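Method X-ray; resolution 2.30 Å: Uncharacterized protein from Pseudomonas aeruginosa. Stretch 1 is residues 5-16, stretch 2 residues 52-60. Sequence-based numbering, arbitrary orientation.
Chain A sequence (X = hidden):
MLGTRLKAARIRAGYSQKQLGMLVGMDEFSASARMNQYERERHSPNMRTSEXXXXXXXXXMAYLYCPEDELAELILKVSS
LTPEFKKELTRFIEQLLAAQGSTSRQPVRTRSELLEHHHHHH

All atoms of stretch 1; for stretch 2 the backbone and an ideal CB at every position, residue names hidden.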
# COMPACT_ATOMS: atom_id res chain seq x y z
N ARG A 5 7.86 7.38 3.59
CA ARG A 5 7.91 5.91 3.62
C ARG A 5 9.15 5.40 2.91
O ARG A 5 9.78 4.45 3.36
CB ARG A 5 6.66 5.34 2.95
CG ARG A 5 5.35 5.85 3.54
CD ARG A 5 5.09 5.25 4.92
NE ARG A 5 3.94 5.88 5.56
CZ ARG A 5 4.02 6.68 6.63
NH1 ARG A 5 5.20 6.96 7.16
NH2 ARG A 5 2.92 7.22 7.13
N LEU A 6 9.50 6.04 1.80
CA LEU A 6 10.68 5.65 1.03
C LEU A 6 11.94 5.94 1.83
O LEU A 6 12.87 5.13 1.86
CB LEU A 6 10.72 6.40 -0.30
CG LEU A 6 11.92 6.12 -1.22
CD1 LEU A 6 11.85 4.70 -1.76
CD2 LEU A 6 11.91 7.12 -2.36
N LYS A 7 11.97 7.09 2.49
CA LYS A 7 13.12 7.48 3.30
C LYS A 7 13.20 6.60 4.54
O LYS A 7 14.28 6.11 4.90
CB LYS A 7 13.00 8.95 3.72
CG LYS A 7 14.29 9.54 4.29
CD LYS A 7 14.09 10.98 4.77
CE LYS A 7 13.74 11.92 3.62
NZ LYS A 7 14.88 12.08 2.66
N ALA A 8 12.06 6.39 5.18
CA ALA A 8 11.98 5.56 6.38
C ALA A 8 12.40 4.13 6.08
O ALA A 8 13.00 3.46 6.92
CB ALA A 8 10.57 5.59 6.94
N ALA A 9 12.08 3.66 4.87
CA ALA A 9 12.42 2.31 4.46
C ALA A 9 13.89 2.19 4.09
O ALA A 9 14.47 1.10 4.18
CB ALA A 9 11.55 1.90 3.28
N ARG A 10 14.50 3.30 3.68
CA ARG A 10 15.90 3.31 3.31
C ARG A 10 16.78 3.39 4.54
O ARG A 10 17.90 2.86 4.56
CB ARG A 10 16.20 4.48 2.37
CG ARG A 10 17.69 4.74 2.15
CD ARG A 10 17.93 5.73 1.03
NE ARG A 10 17.57 7.11 1.39
CZ ARG A 10 18.18 7.82 2.34
NH1 ARG A 10 19.18 7.29 3.03
NH2 ARG A 10 17.78 9.06 2.59
N ILE A 11 16.28 4.05 5.58
CA ILE A 11 17.02 4.18 6.83
C ILE A 11 17.00 2.86 7.59
O ILE A 11 18.01 2.46 8.17
CB ILE A 11 16.43 5.29 7.73
CG1 ILE A 11 16.65 6.66 7.08
CG2 ILE A 11 17.07 5.24 9.11
CD1 ILE A 11 16.05 7.81 7.87
N ARG A 12 15.85 2.20 7.59
CA ARG A 12 15.70 0.93 8.29
C ARG A 12 16.60 -0.13 7.66
O ARG A 12 17.14 -0.99 8.36
CB ARG A 12 14.24 0.46 8.24
CG ARG A 12 14.02 -0.91 8.87
CD ARG A 12 12.60 -1.42 8.63
NE ARG A 12 11.60 -0.72 9.45
CZ ARG A 12 11.43 -0.91 10.76
NH1 ARG A 12 12.19 -1.79 11.41
NH2 ARG A 12 10.50 -0.24 11.41
N ALA A 13 16.76 -0.07 6.35
CA ALA A 13 17.59 -1.03 5.63
C ALA A 13 19.07 -0.66 5.71
O ALA A 13 19.94 -1.48 5.43
CB ALA A 13 17.16 -1.10 4.17
N GLY A 14 19.34 0.58 6.11
CA GLY A 14 20.72 1.03 6.24
C GLY A 14 21.39 1.35 4.91
O GLY A 14 22.56 1.01 4.71
N TYR A 15 20.66 1.98 4.01
CA TYR A 15 21.21 2.35 2.70
C TYR A 15 21.34 3.85 2.55
O TYR A 15 20.49 4.61 3.03
CB TYR A 15 20.32 1.81 1.57
CG TYR A 15 20.35 0.31 1.39
CD1 TYR A 15 21.56 -0.38 1.27
CD2 TYR A 15 19.16 -0.42 1.32
CE1 TYR A 15 21.58 -1.76 1.07
CE2 TYR A 15 19.18 -1.80 1.11
CZ TYR A 15 20.39 -2.46 0.99
OH TYR A 15 20.41 -3.81 0.79
N SER A 16 22.40 4.29 1.88
CA SER A 16 22.62 5.70 1.63
C SER A 16 21.84 6.00 0.35
O SER A 16 21.62 5.10 -0.46
CB SER A 16 24.11 6.00 1.41
OG SER A 16 24.49 5.75 0.07
N UNK A 52 10.89 -2.50 -7.80
CA UNK A 52 12.33 -2.66 -7.59
C UNK A 52 12.73 -2.12 -6.22
O UNK A 52 13.52 -2.75 -5.51
CB UNK A 52 13.12 -1.95 -8.69
N UNK A 53 12.19 -0.96 -5.87
CA UNK A 53 12.48 -0.33 -4.59
C UNK A 53 12.00 -1.18 -3.43
O UNK A 53 12.72 -1.36 -2.45
CB UNK A 53 11.84 1.06 -4.52
N UNK A 54 10.79 -1.71 -3.55
CA UNK A 54 10.22 -2.55 -2.51
C UNK A 54 11.06 -3.79 -2.29
O UNK A 54 11.38 -4.14 -1.15
CB UNK A 54 8.78 -2.94 -2.86
N UNK A 55 11.43 -4.47 -3.38
CA UNK A 55 12.23 -5.68 -3.29
C UNK A 55 13.55 -5.40 -2.58
O UNK A 55 13.91 -6.09 -1.63
CB UNK A 55 12.49 -6.26 -4.68
N UNK A 56 14.27 -4.38 -3.06
CA UNK A 56 15.55 -4.00 -2.48
C UNK A 56 15.41 -3.60 -1.02
O UNK A 56 16.11 -4.13 -0.15
CB UNK A 56 16.17 -2.85 -3.28
N UNK A 57 14.51 -2.66 -0.74
CA UNK A 57 14.28 -2.18 0.62
C UNK A 57 13.74 -3.28 1.53
O UNK A 57 13.76 -3.13 2.75
CB UNK A 57 13.31 -1.00 0.60
N UNK A 58 13.25 -4.36 0.93
CA UNK A 58 12.70 -5.47 1.70
C UNK A 58 11.42 -5.11 2.45
O UNK A 58 11.17 -5.60 3.55
CB UNK A 58 13.75 -5.97 2.70
N UNK A 59 10.61 -4.24 1.85
CA UNK A 59 9.35 -3.83 2.45
C UNK A 59 8.22 -3.96 1.45
O UNK A 59 8.44 -3.80 0.24
CB UNK A 59 9.44 -2.39 2.97
N UNK A 60 7.00 -4.26 1.92
CA UNK A 60 5.85 -4.40 1.02
C UNK A 60 5.61 -3.11 0.24
O UNK A 60 5.67 -2.02 0.80
CB UNK A 60 4.59 -4.78 1.81

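Stretch 1 presents one side of a helix, with Leu6, Ala9 and Ala13 in line and the ring of Tyr15 beyond its end; the helix of stretch 2 (52-57) runs alongside it at 29°, the two helix axes 10.4 Å apart at closest approach. That separation leaves room for side chains of moderate size between the backbones.

Position 52 is helical and its CB has nothing of stretch 1 within reach, so the visible atoms set few limits and many residues would serve. It is Gln52, whose amide makes its hydrogen bonds elsewhere in the structure.

At position 53 CA-to-CB points toward stretch 1, and the ideal CB lies 4.6 Å from Leu6 CD1. A helical residue facing a methyl group calls for an apolar side chain; leucine, isoleucine or methionine would all fit the description. The deposited residue is Leu53, with chi1 m and chi2 t, and its CD1 packs 4.0 Å from Leu6 CD1.

Position 54 points away and position 55 is out of reach, so stretch 1 decides neither; any good helix former would do. They are Ala54 and Met55.

Position 56 points sideways, its ideal CB 5.4 Å from Tyr15 CE2. This carbon favours an aliphatic neighbour, though a longer polar chain might reach toward the Tyr15 hydroxyl; valine, isoleucine or leucine, with at least one carbon beyond CB, could close the gap. Val56 does so: its CG1 comes to 4.1 Å from Tyr15 CE2, and its carbonyl O also lies at the ring edge, near the ring plane.

Position 57 is the centre of the contact. Its CB points sideways, 4.3 Å from Ala9 O and 5.3 Å from Ala13 CB. The small alanines leave a shallow groove, and an apolar chain able to turn into it is suitable, leucine or methionine for example. Leu57, with chi1 m and chi2 t, has 104 Å² covered by stretch 1, the largest share of any residue here. Its CD1 reaches Leu6 CD1 at 4.0 Å and Ala9 CB at 3.3 Å, while CD2 lies 3.9 Å from Ala13 CB. The modelled approach of CD2 to Ala9 O is too close to be trusted. Backbone polarity is met separately: one water donates to both Ala9 O (2.7 Å) and Leu57 O (2.6 Å), bridging stretches that share no direct hydrogen bond.

Position 58 has phi/psi of 67/34, just after the helix. Positive phi favours glycine, with asparagine a common alternative, and no atom of stretch 1 is within 5.5 Å of the ideal CB. The residue is nevertheless Gln58, its side-chain end leading away from stretch 1.

At position 59 the backbone is extended and CB points toward stretch 1, with the ideal CB 4.8 Å from Ala9 CB. A beta-branched residue suits such angles, and an apolar one suits the methyl opposite; valine or isoleucine satisfies both. Val59 sets CG2 4.0 Å from Ala9 CB.

Position 60 is out of reach. Its phi of -59° is compatible with proline, among many others, and Pro60 occupies it.

Stretch 2, residues 52-60: QLAMVLQVP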
# COMPACT_ATOMS: atom_id res chain seq x y z
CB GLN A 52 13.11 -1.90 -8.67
CG GLN A 52 12.84 -2.36 -10.09
CD GLN A 52 13.69 -1.60 -11.11
OE1 GLN A 52 13.22 -1.30 -12.21
NE2 GLN A 52 14.93 -1.32 -10.75
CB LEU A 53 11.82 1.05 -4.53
CG LEU A 53 12.42 2.12 -5.44
CD1 LEU A 53 11.52 3.35 -5.46
CD2 LEU A 53 13.81 2.48 -4.93
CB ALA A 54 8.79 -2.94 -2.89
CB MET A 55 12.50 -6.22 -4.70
CG MET A 55 13.04 -7.64 -4.72
SD MET A 55 11.89 -8.82 -3.96
CE MET A 55 10.53 -8.75 -5.12
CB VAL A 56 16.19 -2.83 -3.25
CG1 VAL A 56 17.50 -2.43 -2.60
CG2 VAL A 56 16.42 -3.24 -4.70
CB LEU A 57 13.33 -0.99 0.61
CG LEU A 57 13.95 0.39 0.41
CD1 LEU A 57 12.85 1.43 0.24
CD2 LEU A 57 14.83 0.73 1.60
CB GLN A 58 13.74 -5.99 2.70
CG GLN A 58 14.81 -6.89 2.11
CD GLN A 58 14.28 -8.27 1.79
OE1 GLN A 58 13.50 -8.46 0.85
NE2 GLN A 58 14.69 -9.26 2.59
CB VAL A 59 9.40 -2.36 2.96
CG1 VAL A 59 10.25 -2.27 4.21
CG2 VAL A 59 9.96 -1.46 1.86
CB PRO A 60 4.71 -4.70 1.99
CG PRO A 60 5.39 -5.42 3.10
CD PRO A 60 6.63 -4.60 3.30
O HOH W 1 13.77 -1.41 4.67
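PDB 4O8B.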